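Local coordinates for protein CT_858 (Chlamydia trachomatis, PDB 3DOR) that probably acts as a secreted serine-type endopeptidase of the S41 family, carrying an additional PDZ-like domain and forming a dimer in its mature state, at residues 8-13 / 499-504; 74-79 / 505-510; 339-344 / 467-472; 370-375 / 424-429; 461-466 / 485-490. All blocks are in the same frame, centred on the assembly; numbering follows the deposited sequence.

Contact 1: 8-13 / 499-504; sequences LQDLSF and VQFPNR
Two aromatic rings and a carboxylate carry this buried contact. Phe13, with CG anti to the backbone N (chi1 -179°), reaches out from the helix and turns the edge of its ring onto a face of Phe501; the centroids lie 4.8 Å apart and the planes meet at 63°, an edge-to-face pair. Phe13 CD2 stands over the centre of the Phe501 ring, and the closest atoms are Phe13 CE2 and Phe501 CD2 at 3.7 Å. Asp10 approaches the same ring in its plane, with Asp10 OD1 3.5 Å from Phe501 CE1, which would suit the slightly positive ring edge. Both Asp10 oxygens also rest on CB of Asn503. On the opposite face of Phe501 lies the Asn503 amide, offset toward the rim and tied back by Asn503 ND2 to Phe501 O (2.8 Å). The other oxygen, Asp10 OD2, bonds to Thr505 OG1 and accepts from a water 2.9 Å away; that water takes the N-H of Arg504, with its oxygen 2.7 Å from Arg504 N. Farther out, Phe13 stacks on Phe13 of the second subunit, while Asn503 OD1 receives Ile507 N. The whole is a helix packed on the loop of a beta hairpin: helix 2-20 lies against the loop joining antiparallel strands 496-499 and 507-518, at the dimer interface.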
# COMPACT_ATOMS: atom_id res chain seq x y z
N LEU B 8 -7.92 -9.63 -21.72
CA LEU B 8 -8.42 -10.95 -21.35
C LEU B 8 -7.67 -11.47 -20.14
O LEU B 8 -8.26 -12.07 -19.23
CB LEU B 8 -8.25 -11.93 -22.52
CG LEU B 8 -9.24 -11.84 -23.69
CD1 LEU B 8 -8.67 -12.56 -24.91
CD2 LEU B 8 -10.57 -12.45 -23.28
N GLN B 9 -6.36 -11.24 -20.12
CA GLN B 9 -5.52 -11.69 -19.01
C GLN B 9 -5.97 -11.02 -17.71
O GLN B 9 -6.21 -11.69 -16.71
CB GLN B 9 -4.06 -11.33 -19.28
CG GLN B 9 -3.08 -12.44 -18.98
CD GLN B 9 -3.24 -13.00 -17.58
OE1 GLN B 9 -3.10 -12.29 -16.59
NE2 GLN B 9 -3.54 -14.30 -17.50
N ASP B 10 -6.08 -9.70 -17.73
CA ASP B 10 -6.48 -8.98 -16.54
C ASP B 10 -7.91 -9.30 -16.12
O ASP B 10 -8.22 -9.33 -14.93
CB ASP B 10 -6.26 -7.48 -16.75
CG ASP B 10 -4.79 -7.13 -16.96
OD1 ASP B 10 -3.95 -7.70 -16.24
OD2 ASP B 10 -4.48 -6.30 -17.84
N LEU B 11 -8.78 -9.55 -17.10
CA LEU B 11 -10.16 -9.90 -16.80
C LEU B 11 -10.12 -11.21 -16.03
O LEU B 11 -10.78 -11.36 -15.00
CB LEU B 11 -10.95 -10.11 -18.10
CG LEU B 11 -12.49 -10.00 -18.09
CD1 LEU B 11 -13.03 -10.62 -19.36
CD2 LEU B 11 -13.09 -10.69 -16.89
N SER B 12 -9.33 -12.16 -16.53
CA SER B 12 -9.23 -13.46 -15.88
C SER B 12 -8.72 -13.30 -14.46
O SER B 12 -9.10 -14.06 -13.57
CB SER B 12 -8.31 -14.39 -16.67
OG SER B 12 -6.95 -14.02 -16.52
N PHE B 13 -7.84 -12.33 -14.24
CA PHE B 13 -7.32 -12.12 -12.90
C PHE B 13 -8.45 -11.59 -12.00
O PHE B 13 -8.63 -12.07 -10.88
CB PHE B 13 -6.16 -11.12 -12.91
CG PHE B 13 -5.57 -10.88 -11.54
CD1 PHE B 13 -5.03 -11.94 -10.81
CD2 PHE B 13 -5.57 -9.61 -10.98
CE1 PHE B 13 -4.49 -11.74 -9.54
CE2 PHE B 13 -5.03 -9.39 -9.71
CZ PHE B 13 -4.49 -10.46 -8.99
N VAL B 499 -7.09 -3.53 -4.43
CA VAL B 499 -6.09 -4.37 -5.04
C VAL B 499 -5.40 -3.60 -6.15
O VAL B 499 -6.04 -2.91 -6.93
CB VAL B 499 -6.73 -5.65 -5.63
CG1 VAL B 499 -5.66 -6.52 -6.27
CG2 VAL B 499 -7.44 -6.42 -4.52
N GLN B 500 -4.07 -3.71 -6.20
CA GLN B 500 -3.28 -3.05 -7.23
C GLN B 500 -2.36 -4.13 -7.80
O GLN B 500 -2.03 -5.09 -7.12
CB GLN B 500 -2.43 -1.92 -6.64
CG GLN B 500 -3.21 -0.91 -5.78
CD GLN B 500 -2.86 -1.02 -4.28
OE1 GLN B 500 -3.01 -0.05 -3.53
NE2 GLN B 500 -2.42 -2.19 -3.85
N PHE B 501 -1.97 -3.97 -9.05
CA PHE B 501 -1.07 -4.94 -9.67
C PHE B 501 -0.65 -4.38 -11.02
O PHE B 501 -1.44 -3.75 -11.69
CB PHE B 501 -1.78 -6.30 -9.84
CG PHE B 501 -2.97 -6.26 -10.76
CD1 PHE B 501 -2.84 -6.62 -12.10
CD2 PHE B 501 -4.22 -5.86 -10.30
CE1 PHE B 501 -3.92 -6.57 -12.97
CE2 PHE B 501 -5.31 -5.80 -11.16
CZ PHE B 501 -5.16 -6.16 -12.49
N PRO B 502 0.62 -4.59 -11.41
CA PRO B 502 1.08 -4.07 -12.70
C PRO B 502 0.37 -4.74 -13.87
O PRO B 502 0.12 -5.95 -13.85
CB PRO B 502 2.58 -4.36 -12.67
CG PRO B 502 2.68 -5.57 -11.80
CD PRO B 502 1.70 -5.28 -10.69
N ASN B 503 0.02 -3.95 -14.88
CA ASN B 503 -0.70 -4.48 -16.03
C ASN B 503 -0.60 -3.49 -17.18
O ASN B 503 -0.25 -2.33 -16.97
CB ASN B 503 -2.17 -4.67 -15.65
CG ASN B 503 -2.85 -3.37 -15.28
OD1 ASN B 503 -3.57 -2.77 -16.09
ND2 ASN B 503 -2.59 -2.89 -14.06
N ARG B 504 -0.92 -3.95 -18.38
CA ARG B 504 -0.87 -3.13 -19.58
C ARG B 504 -2.26 -2.61 -19.97
O ARG B 504 -2.43 -2.02 -21.04
CB ARG B 504 -0.29 -3.94 -20.75
CG ARG B 504 1.15 -4.40 -20.59
CD ARG B 504 2.12 -3.32 -21.00
NE ARG B 504 3.52 -3.75 -20.91
CZ ARG B 504 4.04 -4.77 -21.59
NH1 ARG B 504 3.29 -5.48 -22.42
NH2 ARG B 504 5.33 -5.08 -21.44
O HOH W 1 -1.66 -6.59 -18.42

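Contact 2: 74-79 / 505-510; sequences AGVTFF and TGIKTC
The tight part of this antiparallel pairing is the backbone bonding at a classic beta bulge, in which Lys508 and Thr509 both face Thr77, together with a buried apolar side. Thr77 O takes Lys508 N at 2.8 Å from above its carbonyl plane and, weakly, Thr509 N at 3.4 Å; in return Thr77 N gives a nearly straight bond (167°) to Thr509 O at 2.9 Å. Beyond the bulge, Phe79 N binds Gly506 O at only 2.6 Å. On the buried side, Val76 CG1 touches Ile507 CG2 at 3.7 Å, and the Phe78 ring runs alongside Ile507, pointing the same way. The looser, outward side carries the side chains of Thr77, Thr509 and Lys508. The extended Lys508 chain crosses the Phe79 ring at about a right angle: Lys508 CB sits 3.8 Å from the ring centroid, only 7° off the normal, a CH-pi contact, and CG and CD follow toward the rim while the exposed ammonium end leads away from segment 74-79. Phe79 also packs on Asp373 of the second subunit. Strand 75-78 borders strand 507-518, whose other neighbours include strand 496-499; helix 55-67 covers Val76, Phe78 and Ile507, and helix 2-20 reaches Ile507 and Cys510.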
# COMPACT_ATOMS: atom_id res chain seq x y z
N ALA B 74 -17.59 -2.13 -4.91
CA ALA B 74 -16.81 -2.76 -5.99
C ALA B 74 -16.67 -1.91 -7.25
O ALA B 74 -17.66 -1.50 -7.85
CB ALA B 74 -17.41 -4.13 -6.33
N GLY B 75 -15.43 -1.66 -7.66
CA GLY B 75 -15.20 -0.86 -8.85
C GLY B 75 -13.75 -0.79 -9.30
O GLY B 75 -12.83 -1.06 -8.53
N VAL B 76 -13.54 -0.42 -10.56
CA VAL B 76 -12.19 -0.32 -11.12
C VAL B 76 -11.87 1.11 -11.52
O VAL B 76 -12.70 1.79 -12.12
CB VAL B 76 -12.04 -1.19 -12.38
CG1 VAL B 76 -10.57 -1.24 -12.80
CG2 VAL B 76 -12.59 -2.58 -12.15
N THR B 77 -10.67 1.57 -11.19
CA THR B 77 -10.24 2.91 -11.58
C THR B 77 -9.06 2.67 -12.52
O THR B 77 -8.37 1.65 -12.40
CB THR B 77 -9.76 3.76 -10.38
OG1 THR B 77 -8.60 3.17 -9.81
CG2 THR B 77 -10.86 3.84 -9.33
N PHE B 78 -8.82 3.58 -13.45
CA PHE B 78 -7.74 3.40 -14.41
C PHE B 78 -6.76 4.55 -14.47
O PHE B 78 -7.10 5.68 -14.09
CB PHE B 78 -8.33 3.16 -15.81
CG PHE B 78 -9.39 2.10 -15.85
CD1 PHE B 78 -10.71 2.42 -15.56
CD2 PHE B 78 -9.07 0.78 -16.16
CE1 PHE B 78 -11.71 1.44 -15.57
CE2 PHE B 78 -10.06 -0.21 -16.18
CZ PHE B 78 -11.38 0.12 -15.88
N PHE B 79 -5.55 4.27 -14.95
CA PHE B 79 -4.54 5.32 -15.10
C PHE B 79 -4.90 6.05 -16.38
O PHE B 79 -4.31 5.80 -17.43
CB PHE B 79 -3.12 4.72 -15.24
CG PHE B 79 -2.57 4.11 -13.98
CD1 PHE B 79 -2.43 2.73 -13.85
CD2 PHE B 79 -2.16 4.93 -12.92
CE1 PHE B 79 -1.89 2.17 -12.69
CE2 PHE B 79 -1.63 4.38 -11.75
CZ PHE B 79 -1.49 2.99 -11.64
N THR B 505 -3.25 -2.85 -19.12
CA THR B 505 -4.60 -2.40 -19.39
C THR B 505 -4.88 -1.06 -18.72
O THR B 505 -5.98 -0.51 -18.83
CB THR B 505 -5.66 -3.43 -18.92
OG1 THR B 505 -5.32 -4.73 -19.42
CG2 THR B 505 -7.04 -3.05 -19.43
N GLY B 506 -3.89 -0.54 -18.00
CA GLY B 506 -4.08 0.74 -17.33
C GLY B 506 -4.94 0.71 -16.08
O GLY B 506 -5.46 1.74 -15.65
N ILE B 507 -5.09 -0.46 -15.48
CA ILE B 507 -5.88 -0.60 -14.27
C ILE B 507 -5.09 -0.05 -13.08
O ILE B 507 -3.95 -0.45 -12.86
CB ILE B 507 -6.22 -2.07 -14.00
CG1 ILE B 507 -6.99 -2.63 -15.20
CG2 ILE B 507 -7.03 -2.18 -12.73
CD1 ILE B 507 -7.38 -4.08 -15.04
N LYS B 508 -5.69 0.86 -12.33
CA LYS B 508 -5.00 1.46 -11.19
C LYS B 508 -5.36 0.74 -9.90
O LYS B 508 -4.48 0.38 -9.11
CB LYS B 508 -5.37 2.95 -11.08
CG LYS B 508 -4.61 3.71 -10.00
CD LYS B 508 -4.95 5.20 -10.03
CE LYS B 508 -4.10 5.98 -9.03
NZ LYS B 508 -4.37 7.45 -9.04
N THR B 509 -6.65 0.53 -9.69
CA THR B 509 -7.12 -0.15 -8.50
C THR B 509 -8.47 -0.80 -8.76
O THR B 509 -9.25 -0.33 -9.58
CB THR B 509 -7.36 0.82 -7.31
OG1 THR B 509 -6.19 1.62 -7.07
CG2 THR B 509 -7.69 0.04 -6.05
N CYS B 510 -8.72 -1.90 -8.07
CA CYS B 510 -10.00 -2.55 -8.16
C CYS B 510 -10.38 -2.72 -6.70
O CYS B 510 -9.69 -3.43 -5.97
CB CYS B 510 -9.93 -3.92 -8.82
SG CYS B 510 -11.54 -4.73 -8.79

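Contact 3: 339-344 / 467-472; sequences TNNPGG and SCADFF
Ser467 stands at the N-cap position, with unusual backbone angles (phi 41°, psi -108°) that present its side chain to the loop 339-344. Its OG, lodged between backbone N and carbonyl carbon (chi1 52°), lies 3.2 Å from Gly343 CA and 3.4 Å from Pro342 O; Gly343 CA, bearing no side chain, lies directly against it. The backbone N of Gly344 is 3.8 Å from Ser467 OG, and His73 packs against the serine. A serine with such backbone angles at a helix start, beside a glycine pair and a histidine, is consistent with the nucleophile and the oxyanion-hole region of an S41 peptidase of the ClpP/crotonase clan, and the partial positive charge of the helix end would probably support such a role. Cys468 comes next: its SG, anti to the carbonyl carbon, extends along the glycines to 3.6 Å from Gly344 O, and its CB lies against Gly343 CA. Ala469 presses its methyl on Asn341, CB being 3.3 Å from Asn341 O and 3.6 Å from Asn341 OD1. Asn341 OD1 accepts Gly343 N at 2.9 Å (nearly straight, in the carbonyl plane), an Asx turn, while Asn341 ND2 is held by Ile298 O. Asp470 turns off to the backbone N atoms of Gly491 and Ala492. Phe471 N and Asp470 N both bond to Ser467 O, and the Phe471 ring has that oxygen over one face, offset toward the rim.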
# COMPACT_ATOMS: atom_id res chain seq x y z
N THR B 339 -26.74 12.63 6.13
CA THR B 339 -26.96 12.44 4.70
C THR B 339 -25.68 12.66 3.88
O THR B 339 -24.75 13.30 4.36
CB THR B 339 -28.03 13.41 4.17
OG1 THR B 339 -27.63 14.76 4.45
CG2 THR B 339 -29.37 13.15 4.83
N ASN B 340 -25.65 12.13 2.65
CA ASN B 340 -24.49 12.33 1.77
C ASN B 340 -23.17 12.10 2.50
O ASN B 340 -22.31 12.99 2.58
CB ASN B 340 -24.52 13.75 1.21
CG ASN B 340 -25.60 13.95 0.15
OD1 ASN B 340 -26.46 13.10 -0.06
ND2 ASN B 340 -25.55 15.09 -0.52
N ASN B 341 -23.00 10.89 3.02
CA ASN B 341 -21.83 10.52 3.78
C ASN B 341 -21.32 9.22 3.16
O ASN B 341 -22.04 8.24 3.09
CB ASN B 341 -22.27 10.30 5.23
CG ASN B 341 -21.13 9.94 6.14
OD1 ASN B 341 -20.29 9.12 5.81
ND2 ASN B 341 -21.11 10.55 7.33
N PRO B 342 -20.05 9.20 2.71
CA PRO B 342 -19.39 8.05 2.07
C PRO B 342 -18.94 6.89 2.95
O PRO B 342 -18.46 5.89 2.43
CB PRO B 342 -18.21 8.69 1.37
CG PRO B 342 -17.76 9.70 2.42
CD PRO B 342 -19.09 10.33 2.85
N GLY B 343 -19.09 7.01 4.26
CA GLY B 343 -18.65 5.95 5.14
C GLY B 343 -17.21 6.22 5.57
O GLY B 343 -16.81 7.38 5.62
N GLY B 344 -16.44 5.18 5.87
CA GLY B 344 -15.07 5.40 6.28
C GLY B 344 -14.49 4.36 7.22
O GLY B 344 -14.50 3.16 6.92
N SER B 467 -21.62 2.35 3.54
CA SER B 467 -20.84 1.63 4.57
C SER B 467 -21.06 2.11 6.00
O SER B 467 -22.12 1.86 6.58
CB SER B 467 -19.34 1.63 4.22
OG SER B 467 -18.85 2.93 3.96
N CYS B 468 -20.07 2.79 6.60
CA CYS B 468 -20.28 3.26 7.96
C CYS B 468 -21.53 4.13 8.07
O CYS B 468 -22.16 4.15 9.12
CB CYS B 468 -19.05 4.01 8.48
SG CYS B 468 -17.62 2.93 8.80
N ALA B 469 -21.88 4.83 6.99
CA ALA B 469 -23.09 5.68 6.98
C ALA B 469 -24.35 4.81 6.83
O ALA B 469 -25.49 5.29 6.99
CB ALA B 469 -23.01 6.72 5.87
N ASP B 470 -24.14 3.53 6.50
CA ASP B 470 -25.22 2.55 6.45
C ASP B 470 -25.30 2.08 7.91
O ASP B 470 -26.38 2.04 8.52
CB ASP B 470 -24.86 1.30 5.62
CG ASP B 470 -25.17 1.44 4.13
OD1 ASP B 470 -26.32 1.78 3.78
OD2 ASP B 470 -24.25 1.19 3.32
N PHE B 471 -24.14 1.74 8.47
CA PHE B 471 -24.03 1.21 9.84
C PHE B 471 -24.48 2.12 10.99
O PHE B 471 -25.11 1.64 11.96
CB PHE B 471 -22.59 0.76 10.12
CG PHE B 471 -22.04 -0.23 9.12
CD1 PHE B 471 -20.66 -0.38 8.95
CD2 PHE B 471 -22.90 -1.01 8.33
CE1 PHE B 471 -20.13 -1.30 8.01
CE2 PHE B 471 -22.39 -1.92 7.40
CZ PHE B 471 -21.00 -2.06 7.24
N PHE B 472 -24.15 3.40 10.91
CA PHE B 472 -24.51 4.36 11.96
C PHE B 472 -26.00 4.28 12.29
O PHE B 472 -26.37 4.00 13.42
CB PHE B 472 -24.11 5.80 11.56
CG PHE B 472 -24.37 6.84 12.63
CD1 PHE B 472 -23.52 6.96 13.72
CD2 PHE B 472 -25.45 7.72 12.52
CE1 PHE B 472 -23.72 7.95 14.70
CE2 PHE B 472 -25.67 8.72 13.48
CZ PHE B 472 -24.80 8.83 14.58

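Contact 4: 370-375 / 424-429; sequences LTQDEV and NCWSKG. With SO4 (sulfate ion), chain N.
A capped helix start meets the last turn of another helix: helix 372-384 begins with a capping box, and helix 409-428 ends in a Schellman motif at Gly429. Glu374 OE2 is gripped twice by Thr371, from the backbone N at 2.7 Å on its anti lone pair and from OG1 at 2.5 Å on its syn one; a weak capping bond runs from Asp373 N to Thr371 OG1. Trp426 carries the contact. With CG anti to the backbone N (chi1 -178°), its indole lies against this turn, and Val375 CG2 lies over one face, 3.4 Å from Trp426 CD2 and 3.6 Å from the five-ring centroid, a CH-pi contact. Leu370 O meets the indole rim in plane, 3.6 Å from Trp426 CZ3, while Leu370 CD1 packs on Cys425 CB at 3.8 Å. The Gln372 amide plane stands almost upright (84°) to the indole, with OE1 near Trp426 CZ2. Lys428 NZ bonds to a sulfate, probably from crystallisation. Between the segments the grip is thus mainly apolar and aromatic, with two oxygens near the ring; the indole N-H is satisfied by Gly192 O of the second subunit, so this tryptophan joins two helices and the dimer partner.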
# COMPACT_ATOMS: atom_id res chain seq x y z
N LEU B 370 -12.21 -15.74 3.83
CA LEU B 370 -10.87 -15.83 4.39
C LEU B 370 -9.77 -16.43 3.53
O LEU B 370 -10.00 -17.35 2.75
CB LEU B 370 -10.93 -16.60 5.72
CG LEU B 370 -11.92 -16.11 6.79
CD1 LEU B 370 -12.00 -17.13 7.93
CD2 LEU B 370 -11.49 -14.74 7.32
N THR B 371 -8.56 -15.87 3.69
CA THR B 371 -7.34 -16.32 3.02
C THR B 371 -6.30 -16.31 4.14
O THR B 371 -6.54 -15.77 5.22
CB THR B 371 -6.87 -15.38 1.87
OG1 THR B 371 -6.49 -14.11 2.40
CG2 THR B 371 -7.96 -15.19 0.83
N GLN B 372 -5.12 -16.88 3.91
CA GLN B 372 -4.13 -16.89 4.98
C GLN B 372 -3.71 -15.46 5.40
O GLN B 372 -3.11 -15.27 6.47
CB GLN B 372 -2.91 -17.72 4.60
CG GLN B 372 -2.61 -17.85 3.12
CD GLN B 372 -3.51 -18.84 2.38
OE1 GLN B 372 -3.40 -20.05 2.54
NE2 GLN B 372 -4.40 -18.31 1.56
N ASP B 373 -4.07 -14.44 4.62
CA ASP B 373 -3.74 -13.07 4.99
C ASP B 373 -4.54 -12.75 6.26
O ASP B 373 -3.98 -12.21 7.22
CB ASP B 373 -4.15 -12.14 3.87
CG ASP B 373 -3.80 -10.67 4.14
OD1 ASP B 373 -3.94 -9.85 3.21
OD2 ASP B 373 -3.38 -10.28 5.26
N GLU B 374 -5.83 -13.11 6.26
CA GLU B 374 -6.65 -12.87 7.43
C GLU B 374 -6.22 -13.71 8.61
O GLU B 374 -6.39 -13.30 9.77
CB GLU B 374 -8.14 -13.10 7.12
CG GLU B 374 -8.74 -12.07 6.19
CD GLU B 374 -8.16 -12.13 4.77
OE1 GLU B 374 -7.93 -11.06 4.17
OE2 GLU B 374 -7.96 -13.25 4.24
N VAL B 375 -5.69 -14.89 8.32
CA VAL B 375 -5.25 -15.79 9.37
C VAL B 375 -4.08 -15.17 10.11
O VAL B 375 -4.03 -15.20 11.33
CB VAL B 375 -4.83 -17.16 8.82
CG1 VAL B 375 -4.29 -18.02 9.94
CG2 VAL B 375 -6.03 -17.85 8.17
N ASN B 424 -10.56 -20.36 14.13
CA ASN B 424 -11.48 -21.48 14.24
C ASN B 424 -12.19 -21.71 12.90
O ASN B 424 -12.34 -22.85 12.46
CB ASN B 424 -12.50 -21.23 15.36
CG ASN B 424 -13.23 -22.49 15.77
OD1 ASN B 424 -12.62 -23.47 16.20
ND2 ASN B 424 -14.56 -22.47 15.65
N CYS B 425 -12.62 -20.63 12.25
CA CYS B 425 -13.29 -20.75 10.96
C CYS B 425 -12.34 -21.34 9.93
O CYS B 425 -12.71 -22.20 9.13
CB CYS B 425 -13.77 -19.39 10.46
SG CYS B 425 -15.21 -18.80 11.30
N TRP B 426 -11.10 -20.85 9.95
CA TRP B 426 -10.11 -21.33 9.01
C TRP B 426 -9.87 -22.83 9.16
O TRP B 426 -9.88 -23.57 8.18
CB TRP B 426 -8.79 -20.57 9.19
CG TRP B 426 -7.72 -20.98 8.22
CD1 TRP B 426 -6.62 -21.76 8.48
CD2 TRP B 426 -7.63 -20.60 6.84
NE1 TRP B 426 -5.85 -21.88 7.34
CE2 TRP B 426 -6.44 -21.18 6.33
CE3 TRP B 426 -8.43 -19.83 5.99
CZ2 TRP B 426 -6.04 -21.01 4.99
CZ3 TRP B 426 -8.03 -19.66 4.66
CH2 TRP B 426 -6.84 -20.25 4.18
N SER B 427 -9.67 -23.30 10.38
CA SER B 427 -9.41 -24.71 10.59
C SER B 427 -10.61 -25.60 10.27
O SER B 427 -10.44 -26.79 10.07
CB SER B 427 -8.94 -24.97 12.02
OG SER B 427 -10.02 -24.89 12.92
N LYS B 428 -11.80 -25.02 10.24
CA LYS B 428 -13.01 -25.78 9.94
C LYS B 428 -13.37 -25.71 8.47
O LYS B 428 -14.31 -26.37 8.03
CB LYS B 428 -14.19 -25.27 10.77
CG LYS B 428 -14.11 -25.54 12.26
CD LYS B 428 -15.35 -25.00 12.95
CE LYS B 428 -15.33 -25.24 14.45
NZ LYS B 428 -16.50 -24.60 15.10
N GLY B 429 -12.64 -24.91 7.70
CA GLY B 429 -12.95 -24.79 6.28
C GLY B 429 -14.08 -23.81 5.98
O GLY B 429 -14.51 -23.68 4.84
S SO4 N . -15.73 -25.36 18.75
O1 SO4 N . -15.70 -23.89 19.12
O2 SO4 N . -16.65 -25.56 17.61
O3 SO4 N . -14.38 -25.82 18.32
O4 SO4 N . -16.17 -26.12 19.96

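Contact 5: 461-466 / 485-490; sequences INEQDF and VGTRTA
Ile461 closes strand 457-461, which runs parallel to strand 483-486 in the central sheet of the S41 domain; helix 468-478 connects them, a beta-alpha-beta crossover. Ile461 N bonds to Val485 O at 2.9 Å, almost along the C=O axis, and Ile461 O accepts Thr487 N at 3.1 Å from 45° above the carbonyl plane. Gly486 CA, with no side chain, makes a CA-H...O contact to Ile461 O. The Ile461 side chain, with CG1 in the crowded position (chi1 63°), sends CD1 to 3.3 Å from Thr487 O and 3.8 Å from Thr489 CG2. Asn462 opens a type I turn ending at Asp465: its N donates to Asp465 OD2, met from above the carboxylate plane, and its O receives a nearly straight CA-H...O contact from Thr489. Glu463 lies side by side with Thr487; one water joins Glu463 OE2 (3.1 Å) to Thr487 OG1 (3.0 Å), while Glu463 OE1 bonds to Ser144. Asp465 rests CB on Thr489 CG2 and uses its backbone O to take Ala490 N at 3.1 Å, in the carbonyl plane, so the two loops remain linked beyond the sheet. Phe466, CG anti to the carbonyl carbon (chi1 -48°), brings its ring obliquely against Ala490, whose CB lies 3.4 Å from Phe466 CE2.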
# COMPACT_ATOMS: atom_id res chain seq x y z
N ILE B 461 -31.05 10.56 7.26
CA ILE B 461 -30.32 9.72 6.31
C ILE B 461 -30.91 9.82 4.90
O ILE B 461 -32.04 10.26 4.71
CB ILE B 461 -30.42 8.24 6.71
CG1 ILE B 461 -31.90 7.80 6.65
CG2 ILE B 461 -29.90 8.02 8.14
CD1 ILE B 461 -32.12 6.28 6.73
N ASN B 462 -30.13 9.40 3.90
CA ASN B 462 -30.64 9.39 2.55
C ASN B 462 -29.96 8.30 1.73
O ASN B 462 -29.16 7.52 2.27
CB ASN B 462 -30.53 10.78 1.88
CG ASN B 462 -29.12 11.15 1.49
OD1 ASN B 462 -28.92 12.08 0.71
ND2 ASN B 462 -28.13 10.44 2.02
N GLU B 463 -30.30 8.23 0.45
CA GLU B 463 -29.78 7.20 -0.45
C GLU B 463 -28.32 7.35 -0.79
O GLU B 463 -27.76 6.50 -1.50
CB GLU B 463 -30.62 7.15 -1.74
CG GLU B 463 -30.24 8.17 -2.80
CD GLU B 463 -30.65 9.58 -2.46
OE1 GLU B 463 -30.29 10.51 -3.22
OE2 GLU B 463 -31.35 9.77 -1.45
N GLN B 464 -27.69 8.42 -0.31
CA GLN B 464 -26.28 8.61 -0.55
C GLN B 464 -25.45 8.42 0.73
O GLN B 464 -24.47 9.13 0.96
CB GLN B 464 -26.00 9.98 -1.18
CG GLN B 464 -26.51 10.08 -2.63
CD GLN B 464 -25.98 11.29 -3.37
OE1 GLN B 464 -26.04 12.42 -2.87
NE2 GLN B 464 -25.48 11.07 -4.57
N ASP B 465 -25.87 7.45 1.54
CA ASP B 465 -25.17 7.05 2.77
C ASP B 465 -24.63 5.66 2.50
O ASP B 465 -25.40 4.74 2.19
CB ASP B 465 -26.14 6.99 3.95
CG ASP B 465 -26.40 8.35 4.53
OD1 ASP B 465 -25.50 9.21 4.42
OD2 ASP B 465 -27.49 8.55 5.10
N PHE B 466 -23.31 5.49 2.63
CA PHE B 466 -22.67 4.20 2.36
C PHE B 466 -21.82 3.67 3.52
O PHE B 466 -21.35 4.44 4.35
CB PHE B 466 -21.76 4.32 1.12
CG PHE B 466 -22.43 4.99 -0.06
CD1 PHE B 466 -22.55 6.38 -0.11
CD2 PHE B 466 -22.91 4.24 -1.13
CE1 PHE B 466 -23.15 7.01 -1.21
CE2 PHE B 466 -23.52 4.85 -2.24
CZ PHE B 466 -23.64 6.25 -2.28
N VAL B 485 -34.85 9.11 10.30
CA VAL B 485 -35.74 9.79 9.36
C VAL B 485 -35.08 10.11 8.02
O VAL B 485 -33.90 10.43 7.97
CB VAL B 485 -36.23 11.12 10.00
CG1 VAL B 485 -37.22 11.82 9.08
CG2 VAL B 485 -36.87 10.82 11.35
N GLY B 486 -35.86 10.04 6.94
CA GLY B 486 -35.34 10.36 5.62
C GLY B 486 -35.65 9.27 4.61
O GLY B 486 -36.79 8.78 4.53
N THR B 487 -34.66 8.89 3.82
CA THR B 487 -34.85 7.82 2.86
C THR B 487 -33.78 6.74 3.07
O THR B 487 -32.67 7.02 3.55
CB THR B 487 -34.85 8.33 1.38
OG1 THR B 487 -33.67 9.10 1.11
CG2 THR B 487 -36.08 9.21 1.14
N ARG B 488 -34.15 5.51 2.71
CA ARG B 488 -33.31 4.32 2.82
C ARG B 488 -31.87 4.55 2.36
O ARG B 488 -31.63 5.17 1.31
CB ARG B 488 -33.95 3.19 2.00
CG ARG B 488 -33.21 1.87 1.97
CD ARG B 488 -33.92 0.85 1.05
NE ARG B 488 -35.27 0.51 1.53
CZ ARG B 488 -35.54 -0.41 2.44
NH1 ARG B 488 -34.56 -1.12 3.00
NH2 ARG B 488 -36.79 -0.62 2.83
N THR B 489 -30.91 4.04 3.13
CA THR B 489 -29.49 4.18 2.78
C THR B 489 -29.12 3.29 1.59
O THR B 489 -29.86 2.36 1.23
CB THR B 489 -28.58 3.88 4.01
OG1 THR B 489 -28.77 2.52 4.43
CG2 THR B 489 -28.93 4.81 5.20
N ALA B 490 -27.97 3.57 0.99
CA ALA B 490 -27.49 2.84 -0.20
C ALA B 490 -27.31 1.34 -0.08
O ALA B 490 -27.74 0.59 -0.95
CB ALA B 490 -26.20 3.46 -0.69
O HOH W 2 -34.01 8.26 -1.74

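Overall arrangement
Two touching pairs make up most of the set. Contacts 1 and 2, with centres 9 Å apart, share the strand hairpin around 496-518, where Val499 N reaches Cys510 O at 3.0 Å. Contacts 3 and 5, also 9 Å apart, meet around the probable active-site serine, where Asp470 OD1 lies 2.6 Å from Thr489 OG1 and Phe466 N 3.1 Å from Asn341 O; contact 5 thus probably helps to position the segment that carries Ser467. Strand 75-78 follows His73, so contact 2, its centre about 23 Å from that of contact 3, lies directly after that histidine in sequence. Contact 4 stands apart, about 25 Å from contact 1 between centres; like contacts 1 and 2 it touches the second subunit.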